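Long-range contacts in putative alpha-L-fucosidase (Bacteroides thetaiotaomicron, PDB 4H41), which is a putative alpha-L-fucosidase, probably acting in the breakdown of host glycans, and belongs to a domain family of the TIM-barrel clan: residues 164-168 with 196-200; 248-252 with 292-296; 313-317 with 329-333. All coordinates share one frame; numbering follows the deposited sequence.

Contact 1: residues 164-168 with 196-200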
# COMPACT_ATOMS: atom_id res chain seq x y z
N GLY B 164 -6.71 -7.31 25.37
CA GLY B 164 -5.54 -6.61 25.87
C GLY B 164 -4.26 -7.32 25.47
O GLY B 164 -3.93 -8.36 26.04
N GLU B 165 -3.55 -6.82 24.44
CA GLU B 165 -2.35 -7.48 23.92
C GLU B 165 -1.07 -7.08 24.62
O GLU B 165 -0.77 -5.90 24.71
CB GLU B 165 -2.15 -7.17 22.43
CG GLU B 165 -3.14 -7.78 21.48
CD GLU B 165 -2.91 -7.28 20.07
OE1 GLU B 165 -1.74 -7.26 19.60
OE2 GLU B 165 -3.91 -6.87 19.44
N ILE B 166 -0.25 -8.08 24.98
CA ILE B 166 1.06 -7.88 25.56
C ILE B 166 2.03 -8.87 24.92
O ILE B 166 1.60 -9.81 24.25
CB ILE B 166 1.04 -8.07 27.12
CG1 ILE B 166 0.81 -9.55 27.54
CG2 ILE B 166 0.03 -7.13 27.78
CD1 ILE B 166 0.99 -9.84 29.02
N SER B 167 3.33 -8.67 25.16
CA SER B 167 4.36 -9.64 24.80
C SER B 167 5.28 -10.00 25.95
O SER B 167 5.92 -11.04 25.89
CB SER B 167 5.21 -9.12 23.64
OG SER B 167 5.96 -7.98 24.01
N ARG B 168 5.42 -9.10 26.93
CA ARG B 168 6.33 -9.26 28.06
C ARG B 168 5.61 -9.01 29.37
O ARG B 168 4.48 -8.51 29.37
CB ARG B 168 7.46 -8.22 27.91
CG ARG B 168 8.32 -8.35 26.64
CD ARG B 168 9.16 -9.61 26.63
NE ARG B 168 10.13 -9.61 27.73
CZ ARG B 168 11.38 -9.16 27.66
NH1 ARG B 168 11.85 -8.64 26.54
NH2 ARG B 168 12.16 -9.22 28.73
N SER B 196 -4.46 -13.39 22.85
CA SER B 196 -3.59 -13.49 21.68
C SER B 196 -2.43 -12.49 21.81
O SER B 196 -2.39 -11.43 21.17
CB SER B 196 -4.35 -13.30 20.37
OG SER B 196 -3.48 -13.60 19.28
N PRO B 197 -1.49 -12.81 22.71
CA PRO B 197 -0.30 -11.94 22.88
C PRO B 197 0.66 -12.11 21.70
O PRO B 197 0.36 -12.86 20.78
CB PRO B 197 0.32 -12.49 24.17
CG PRO B 197 -0.07 -13.94 24.18
CD PRO B 197 -1.41 -14.01 23.55
N TRP B 198 1.79 -11.43 21.72
CA TRP B 198 2.81 -11.57 20.67
C TRP B 198 4.15 -11.88 21.33
O TRP B 198 4.27 -11.81 22.55
CB TRP B 198 2.85 -10.34 19.74
CG TRP B 198 3.55 -9.12 20.26
CD1 TRP B 198 4.85 -8.77 20.02
CD2 TRP B 198 2.95 -8.01 20.94
NE1 TRP B 198 5.12 -7.56 20.62
CE2 TRP B 198 3.97 -7.05 21.15
CE3 TRP B 198 1.68 -7.77 21.48
CZ2 TRP B 198 3.76 -5.89 21.90
CZ3 TRP B 198 1.46 -6.59 22.16
CH2 TRP B 198 2.49 -5.69 22.41
N ILE B 199 5.11 -12.34 20.55
CA ILE B 199 6.46 -12.68 21.02
C ILE B 199 7.32 -11.46 20.78
O ILE B 199 7.31 -10.93 19.68
CB ILE B 199 7.04 -13.95 20.35
CG1 ILE B 199 6.08 -15.15 20.53
CG2 ILE B 199 8.45 -14.24 20.89
CD1 ILE B 199 6.36 -16.32 19.62
N ASP B 200 8.11 -11.06 21.76
CA ASP B 200 8.95 -9.85 21.63
C ASP B 200 10.24 -10.15 20.83
O ASP B 200 11.37 -9.99 21.32
CB ASP B 200 9.28 -9.36 23.04
CG ASP B 200 10.03 -8.06 23.10
OD1 ASP B 200 9.78 -7.19 22.22
OD2 ASP B 200 10.86 -7.90 24.01
O HOH W 1 7.90 -12.39 24.28
O HOH W 2 7.30 -6.32 21.95

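Contact 2: residues 248-252 with 292-296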
# COMPACT_ATOMS: atom_id res chain seq x y z
N ASP B 248 11.71 -14.96 13.71
CA ASP B 248 12.17 -15.46 12.41
C ASP B 248 11.68 -16.89 12.19
O ASP B 248 11.36 -17.61 13.16
CB ASP B 248 13.67 -15.35 12.30
CG ASP B 248 14.22 -15.11 10.89
OD1 ASP B 248 13.44 -15.28 9.90
OD2 ASP B 248 15.39 -14.69 10.78
N TYR B 249 11.63 -17.31 10.94
CA TYR B 249 11.07 -18.63 10.58
C TYR B 249 11.93 -19.79 11.08
O TYR B 249 11.39 -20.87 11.27
CB TYR B 249 10.80 -18.76 9.06
CG TYR B 249 9.98 -17.60 8.56
CD1 TYR B 249 8.61 -17.55 8.77
CD2 TYR B 249 10.58 -16.50 7.97
CE1 TYR B 249 7.86 -16.42 8.41
CE2 TYR B 249 9.84 -15.39 7.57
CZ TYR B 249 8.48 -15.35 7.80
OH TYR B 249 7.75 -14.23 7.49
N ASP B 250 13.19 -19.56 11.37
CA ASP B 250 14.06 -20.61 11.92
C ASP B 250 14.01 -20.59 13.49
O ASP B 250 14.71 -21.37 14.13
CB ASP B 250 15.49 -20.47 11.41
CG ASP B 250 16.15 -19.14 11.66
OD1 ASP B 250 15.54 -18.30 12.33
OD2 ASP B 250 17.27 -18.93 11.14
N GLU B 251 13.17 -19.73 14.10
CA GLU B 251 12.99 -19.67 15.56
C GLU B 251 11.65 -20.26 15.99
O GLU B 251 11.38 -20.33 17.18
CB GLU B 251 13.05 -18.20 16.03
CG GLU B 251 14.39 -17.58 15.73
CD GLU B 251 14.53 -16.12 16.10
OE1 GLU B 251 13.57 -15.33 15.89
OE2 GLU B 251 15.65 -15.74 16.50
N LEU B 252 10.83 -20.73 15.03
CA LEU B 252 9.48 -21.24 15.32
C LEU B 252 9.52 -22.45 16.22
O LEU B 252 8.78 -22.50 17.21
CB LEU B 252 8.77 -21.60 14.01
CG LEU B 252 8.42 -20.41 13.06
CD1 LEU B 252 8.03 -20.93 11.71
CD2 LEU B 252 7.32 -19.60 13.62
N LYS B 292 5.63 -18.88 3.55
CA LYS B 292 5.88 -18.44 4.93
C LYS B 292 4.76 -18.90 5.84
O LYS B 292 5.03 -19.39 6.96
CB LYS B 292 6.03 -16.93 5.01
CG LYS B 292 7.31 -16.42 4.34
CD LYS B 292 7.33 -14.90 4.27
CE LYS B 292 8.56 -14.40 3.53
NZ LYS B 292 8.61 -12.91 3.57
N LEU B 293 3.50 -18.76 5.40
CA LEU B 293 2.35 -19.21 6.18
C LEU B 293 2.47 -20.74 6.38
O LEU B 293 2.24 -21.26 7.48
CB LEU B 293 1.04 -18.88 5.48
CG LEU B 293 -0.22 -19.30 6.24
CD1 LEU B 293 -0.30 -18.70 7.62
CD2 LEU B 293 -1.48 -18.90 5.49
N ARG B 294 2.81 -21.45 5.31
CA ARG B 294 2.94 -22.92 5.32
C ARG B 294 3.96 -23.31 6.39
O ARG B 294 3.74 -24.22 7.14
CB ARG B 294 3.36 -23.46 3.93
CG ARG B 294 3.50 -24.91 3.93
CD ARG B 294 4.00 -25.50 2.65
NE ARG B 294 5.17 -24.85 2.12
CZ ARG B 294 6.44 -25.04 2.49
NH1 ARG B 294 6.74 -25.93 3.43
NH2 ARG B 294 7.41 -24.40 1.88
N MSE B 295 5.11 -22.67 6.39
CA MSE B 295 6.16 -23.03 7.37
C MSE B 295 5.68 -22.80 8.82
O MSE B 295 6.00 -23.60 9.70
CB MSE B 295 7.42 -22.23 7.09
CG MSE B 295 8.15 -22.71 5.87
SE MSE B 295 9.82 -21.63 5.71
CE MSE B 295 9.32 -19.82 6.00
N LYS B 296 4.87 -21.77 9.07
CA LYS B 296 4.36 -21.48 10.41
C LYS B 296 3.34 -22.51 10.82
O LYS B 296 3.38 -22.95 11.97
CB LYS B 296 3.78 -20.05 10.47
CG LYS B 296 4.88 -19.02 10.28
CD LYS B 296 4.45 -17.57 10.46
CE LYS B 296 3.25 -17.15 9.67
NZ LYS B 296 2.86 -15.75 9.98
O HOH W 3 5.09 -13.92 9.39

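Contact 3: residues 313-317 with 329-333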
# COMPACT_ATOMS: atom_id res chain seq x y z
N PHE B 313 -8.61 -13.42 7.95
CA PHE B 313 -9.11 -13.98 6.69
C PHE B 313 -9.61 -12.94 5.71
O PHE B 313 -9.20 -12.98 4.54
CB PHE B 313 -10.20 -15.00 6.96
CG PHE B 313 -10.76 -15.64 5.72
CD1 PHE B 313 -11.85 -15.08 5.06
CD2 PHE B 313 -10.24 -16.82 5.23
CE1 PHE B 313 -12.36 -15.65 3.90
CE2 PHE B 313 -10.73 -17.38 4.05
CZ PHE B 313 -11.80 -16.80 3.41
N SER B 314 -10.54 -12.08 6.14
CA SER B 314 -11.22 -11.16 5.21
C SER B 314 -10.27 -10.28 4.37
O SER B 314 -10.59 -10.01 3.22
CB SER B 314 -12.24 -10.30 5.92
OG SER B 314 -13.19 -11.17 6.51
N HIS B 315 -9.20 -9.76 4.96
CA HIS B 315 -8.25 -8.96 4.21
C HIS B 315 -7.18 -9.77 3.55
O HIS B 315 -6.69 -9.40 2.45
CB HIS B 315 -7.56 -7.95 5.13
CG HIS B 315 -8.40 -6.78 5.53
ND1 HIS B 315 -9.32 -6.86 6.54
CD2 HIS B 315 -8.42 -5.52 5.03
CE1 HIS B 315 -9.87 -5.65 6.64
NE2 HIS B 315 -9.32 -4.81 5.78
N PHE B 316 -6.68 -10.80 4.24
CA PHE B 316 -5.46 -11.45 3.81
C PHE B 316 -5.59 -12.83 3.18
O PHE B 316 -4.62 -13.25 2.57
CB PHE B 316 -4.45 -11.46 4.96
CG PHE B 316 -4.20 -10.05 5.44
CD1 PHE B 316 -3.55 -9.13 4.64
CD2 PHE B 316 -4.65 -9.63 6.69
CE1 PHE B 316 -3.33 -7.82 5.06
CE2 PHE B 316 -4.41 -8.31 7.12
CZ PHE B 316 -3.79 -7.41 6.29
N MSE B 317 -6.74 -13.50 3.26
CA MSE B 317 -6.94 -14.79 2.60
C MSE B 317 -8.21 -14.87 1.81
O MSE B 317 -8.45 -15.90 1.21
CB MSE B 317 -6.93 -15.93 3.64
CG MSE B 317 -5.73 -15.96 4.48
SE MSE B 317 -5.77 -17.52 5.71
CE MSE B 317 -5.82 -18.94 4.36
N LEU B 329 -3.63 -16.42 -2.42
CA LEU B 329 -3.21 -17.15 -1.21
C LEU B 329 -4.23 -18.24 -0.86
O LEU B 329 -3.86 -19.36 -0.51
CB LEU B 329 -3.07 -16.21 -0.02
CG LEU B 329 -2.62 -16.86 1.32
CD1 LEU B 329 -1.38 -17.70 1.16
CD2 LEU B 329 -2.30 -15.76 2.34
N TYR B 330 -5.50 -17.91 -1.00
CA TYR B 330 -6.60 -18.86 -0.73
C TYR B 330 -6.48 -20.07 -1.64
O TYR B 330 -6.61 -21.19 -1.17
CB TYR B 330 -7.93 -18.15 -0.96
CG TYR B 330 -9.18 -18.92 -0.60
CD1 TYR B 330 -9.71 -18.84 0.68
CD2 TYR B 330 -9.93 -19.54 -1.58
CE1 TYR B 330 -10.94 -19.41 0.99
CE2 TYR B 330 -11.15 -20.14 -1.27
CZ TYR B 330 -11.67 -20.04 -0.00
OH TYR B 330 -12.89 -20.60 0.28
N ASP B 331 -6.16 -19.85 -2.92
CA ASP B 331 -5.97 -20.94 -3.88
C ASP B 331 -4.75 -21.80 -3.53
O ASP B 331 -4.85 -23.01 -3.56
CB ASP B 331 -5.83 -20.39 -5.29
CG ASP B 331 -7.07 -19.73 -5.85
OD1 ASP B 331 -8.17 -19.93 -5.26
OD2 ASP B 331 -6.94 -18.98 -6.85
N ARG B 332 -3.62 -21.18 -3.17
CA ARG B 332 -2.41 -21.96 -2.78
C ARG B 332 -2.67 -22.78 -1.52
O ARG B 332 -2.21 -23.92 -1.41
CB ARG B 332 -1.21 -21.03 -2.54
CG ARG B 332 -0.77 -20.14 -3.70
CD ARG B 332 -0.19 -20.85 -4.92
NE ARG B 332 -1.19 -21.56 -5.73
CZ ARG B 332 -2.12 -21.00 -6.50
NH1 ARG B 332 -2.20 -19.68 -6.64
NH2 ARG B 332 -2.98 -21.76 -7.15
N TYR B 333 -3.42 -22.19 -0.58
CA TYR B 333 -3.81 -22.84 0.68
C TYR B 333 -4.69 -24.06 0.41
O TYR B 333 -4.43 -25.16 0.92
CB TYR B 333 -4.52 -21.81 1.56
CG TYR B 333 -4.96 -22.33 2.90
CD1 TYR B 333 -6.19 -22.94 3.05
CD2 TYR B 333 -4.14 -22.21 4.02
CE1 TYR B 333 -6.60 -23.43 4.29
CE2 TYR B 333 -4.57 -22.65 5.27
CZ TYR B 333 -5.79 -23.28 5.40
OH TYR B 333 -6.17 -23.79 6.61

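Contact 1: residues 164-168 with 196-200
Trp198 meets Ser167 because its CG sits between its own backbone N and carbonyl carbon (chi1 78°), which swings the indole back across 164-168. The seryl CB lies 3.4 Å from the centroid of the five-membered ring, almost straight above it, a CH-pi contact, while the carbonyl carbon of Ile166 covers the same face further along the indole. Glu165 approaches the six-membered end from the rim instead: its CB is 3.7 Å from Trp198 CZ3, near the ring plane. One backbone bond, from Trp198 N to Ile166 O (3.0 Å), pins the two loops beneath the indole. Trp198 O is buried against Ser167 without a polar partner. At the other end Arg168 curls round at chi2 and chi3, laying its CD over Asp200 CB and bringing NH1 to Asp200 OD2 at 2.8 Å. This salt bridge uses the anti lone pair of the carboxylate and lies in the guanidinium plane, although the two flat groups are turned 42° apart. Water joins the loops twice. One molecule takes the indole N-H of Trp198 NE1 (2.8 Å), donates to Asp200 OD1 and bonds Ser167 OG; another links Ser167 O to Asp200 N. Asp200 OD1 also pairs with Arg213, and Arg168 NE with Glu225, so each charged group has a second partner. Glu165 OE1 is bound by Gln243, and its OE2 by an unidentified molecule, probably from the crystallisation liquor, though such molecules often mark pockets. These are the loops following strands 157-162 and 193-195, at the carboxyl-terminal mouth of the barrel where TIM-barrel enzymes keep their active sites; strand 239-243 packs against Pro197, and helix 219-233 closes over Ile166 and Pro197 through Trp226.

Contact 2: residues 248-252 with 292-296
Tyr249 is gripped tightly by Met295 and Lys292, one helical turn apart. The selenomethionine methyl, Met295 CE, presses against the root of the ring, 3.5 Å from Tyr249 CG, coming in obliquely. Because the Met295 chain runs straight and then turns at its last torsion (chi3 -45°), that methyl reaches the tyrosine while the selenium stays behind. Lys292 is extended and runs its aliphatic part obliquely past the phenol end: its CD comes within 3.3 Å of Tyr249 OH, and its CG makes an off-centre CH-pi contact, 4.3 Å from the ring centroid. Lys296 touches the same ring more lightly at its edge, with CD 4.1 Å from Tyr249 CE1. The Leu252 side is looser, its CD1 resting 4.0 Å from Lys296 CG and little nearer to the helix backbone. Beyond the phenol the packing gives way to water: a single molecule donates a long bond to Tyr249 OH (3.3 Å) and accepts one from Lys296 NZ (2.9 Å). The polar ends find their main partners outside the two segments. Asp280 OD2 takes both Tyr249 OH and Lys292 NZ, which probably stabilises Asp280 in its charged form, whereas Lys296 NZ pairs with Asp244. Tyr95 and Phe81 of the second subunit pack on Tyr249 and Met295, so the contact also borders an interface. In the barrel it joins the loop after strand 239-243, where it enters helix 252-266, to the outer helix 290-302, the next helix round the wall.

Contact 3: residues 313-317 with 329-333
Met317 supplies the main bump, and the surface formed by Leu329 and Tyr333, one turn apart on their helix, receives it. The selenomethionine chain leaves the backbone straight and bends at its end (chi3 61°), carrying the terminal methyl over the Tyr333 ring. Met317 CE stands 3.9 Å from that ring centroid, shifted toward the CG-CD2 rim, in a CH-pi contact. Its CG meanwhile rests 4.0 Å from Leu329 CD2, so the one side chain is wedged by leucine near its base and by an aromatic face at its tip. Leu329 returns the fit with a bump of its own: the same CD2 methyl pushes into the backbone where the short helix ends, 3.4 Å from Phe316 O. On the neighbouring part of the helix, Met317 O rests against Tyr330, 3.2 Å from both its CB and its CD1, oblique to the ring. Tyr330 also meets Phe313, rim to rim with planes 72° apart; Phe313 CZ is 3.7 Å from Tyr330 CE1, and neither ring lies over the other's face. Helix 313-316, an extra turn placed after the last barrel strand 307-310, is thereby fastened to the final helix 324-337. Asp59 and Met63 of helix 53-65 touch Phe313 and Leu297 of helix 290-302 touches Tyr333, so the joint lies where the barrel closes. Carbon-carbon contacts dominate, with two backbone carbonyl oxygens set against apolar groups and no polar side-chain pairing between the segments. Both tyrosines send their hydroxyls to backbone partners elsewhere, Tyr330 to His62 O and Tyr333 to Ile34 N, which ties their aromatic packing to the first barrel strand and first helix. Phe316 O, buried under the Leu329 methyl, has no polar partner in the model, which probably carries some energetic cost.

From the N terminus the three contacts follow in series, none nesting in or crossing another. Contact 1 comes first and closes a loop of 27 residues, joining the loops after the fourth and fifth barrel strands at the mouth. Contact 2 closes a loop of 39 residues holding most of helix 252-266 and strand 269-273, and joins the start of that helix to helix 290-302. Contact 3 closes the shortest loop, 11 residues, and fixes the C-terminal helix to the turn beyond the last strand. Contacts 1 and 3 lie on opposite sides of the chain's centre, their own centres about 24 Å apart, whereas contacts 2 and 3 approach to about 4 Å at their nearest atoms and both touch the second subunit.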